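Local coordinates for dual specificity protein phosphatase 18 (Homo sapiens, PDB 2ESB) that removes phosphate from tyrosine, and less readily threonine, in MAP kinase peptides as a dual-specificity member of the protein tyrosine phosphatase family, at residues 102-105 / 110-113. Sequence-based numbering, arbitrary orientation.
With EPE (4-(2-hydroxyethyl)-1-piperazine ethanesulfonic acid), chain C.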
# COMPACT_ATOMS: atom_id res chain seq x y z
N LEU A 102 6.52 -1.76 -1.90
CA LEU A 102 5.92 -1.11 -0.75
C LEU A 102 5.86 -2.23 0.28
O LEU A 102 5.37 -3.30 -0.04
CB LEU A 102 4.47 -0.70 -1.04
CG LEU A 102 4.14 0.67 -1.60
CD1 LEU A 102 2.64 0.71 -1.94
CD2 LEU A 102 4.51 1.74 -0.56
N HIS A 103 6.34 -2.00 1.50
CA HIS A 103 6.25 -3.02 2.54
C HIS A 103 6.06 -2.37 3.91
O HIS A 103 6.29 -1.18 4.10
CB HIS A 103 7.52 -3.89 2.58
CG HIS A 103 8.67 -3.26 3.30
ND1 HIS A 103 8.86 -3.39 4.66
CD2 HIS A 103 9.71 -2.52 2.84
CE1 HIS A 103 9.97 -2.76 5.01
NE2 HIS A 103 10.51 -2.22 3.92
N CYS A 104 5.59 -3.17 4.85
CA CYS A 104 5.43 -2.71 6.22
C CYS A 104 5.92 -3.90 7.04
O CYS A 104 6.89 -4.56 6.62
CB CYS A 104 3.97 -2.30 6.51
SG CYS A 104 2.65 -3.44 6.01
N ALA A 105 5.32 -4.20 8.18
CA ALA A 105 5.82 -5.35 8.95
C ALA A 105 5.26 -6.65 8.39
O ALA A 105 6.02 -7.59 8.12
CB ALA A 105 5.46 -5.20 10.44
N ARG A 110 -0.69 -1.32 6.59
CA ARG A 110 -0.04 -0.08 6.17
C ARG A 110 0.37 0.02 4.69
O ARG A 110 -0.05 0.94 3.98
CB ARG A 110 1.18 0.19 7.07
CG ARG A 110 0.78 0.61 8.48
CD ARG A 110 1.97 0.66 9.42
NE ARG A 110 2.42 -0.69 9.78
CZ ARG A 110 3.34 -0.94 10.71
NH1 ARG A 110 3.91 0.06 11.37
NH2 ARG A 110 3.68 -2.19 10.99
N SER A 111 1.19 -0.92 4.21
CA SER A 111 1.59 -0.85 2.80
C SER A 111 0.38 -1.05 1.88
O SER A 111 0.28 -0.42 0.83
CB SER A 111 2.69 -1.89 2.50
OG SER A 111 2.30 -3.22 2.86
N ALA A 112 -0.55 -1.91 2.29
CA ALA A 112 -1.73 -2.17 1.47
C ALA A 112 -2.55 -0.90 1.25
O ALA A 112 -3.05 -0.66 0.15
CB ALA A 112 -2.59 -3.25 2.12
N ALA A 113 -2.70 -0.09 2.29
CA ALA A 113 -3.47 1.15 2.18
C ALA A 113 -2.84 2.11 1.18
O ALA A 113 -3.55 2.75 0.39
CB ALA A 113 -3.59 1.82 3.55
N1 EPE C . -0.57 -6.48 12.06
C2 EPE C . -2.00 -6.47 11.62
C3 EPE C . -2.96 -7.04 12.67
N4 EPE C . -2.52 -8.32 13.31
C5 EPE C . -1.08 -8.27 13.80
C6 EPE C . -0.12 -7.78 12.69
C7 EPE C . -3.40 -8.74 14.45
C8 EPE C . -4.22 -9.96 14.05
O8 EPE C . -3.57 -11.03 13.44
C9 EPE C . 0.34 -6.16 10.90
C10 EPE C . 0.34 -4.64 10.72
S EPE C . 1.06 -4.13 9.14
O1S EPE C . 2.46 -4.47 9.23
O2S EPE C . 0.69 -2.76 8.90
O3S EPE C . 0.44 -5.15 8.03
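Cys-104 and Ser-111 meet at the base of the P-loop, the HCX5R signature of protein tyrosine phosphatases, which leaves strand 100-103 at His-103 and enters helix 110-122 at Arg-110. The sulfur of Cys-104, predicted to form the phosphocysteine intermediate, accepts a nearly straight hydrogen bond from Ser-111 N (171° at the hydrogen), while Ser-111 OG lies 3.2 Å from SG. With chi1 at 48°, SG sits between its own backbone N and carbonyl carbon and comes 3.4 Å from O1S of the bound HEPES buffer molecule. The sulfonate of this ligand occupies the cradle probably used by the substrate phosphate. Arg-110 meets that group with the edge of its guanidinium: NE donates to O2S at 2.8 Å and NH2 to O1S at 3.1 Å, a two-pronged grip made possible by the bend at chi3. Arg-110 N adds a second bond to O2S; Ala-106, Val-108 and Ser-109 also give backbone N-H groups to the ligand. Farther out, NH2 forms a salt bridge with Glu-55 and NH1 bonds to Val-71 O, fixing the rotation of the guanidinium. Without this arginine, as with an alanine here, the anion would probably lose its side-chain clamp and Glu-55 its cationic mate. Beneath the loop, Ser-111 CB packs on the backbone of His-103 and, at 4.1 Å, on Leu-102 CB, joining helix to central strand. His-103, whose CB points away from the helix, braces the turn with its imidazole: ND1 donates to Cys-104 O at 3.0 Å, the oxygen lying 7° out of the ring plane.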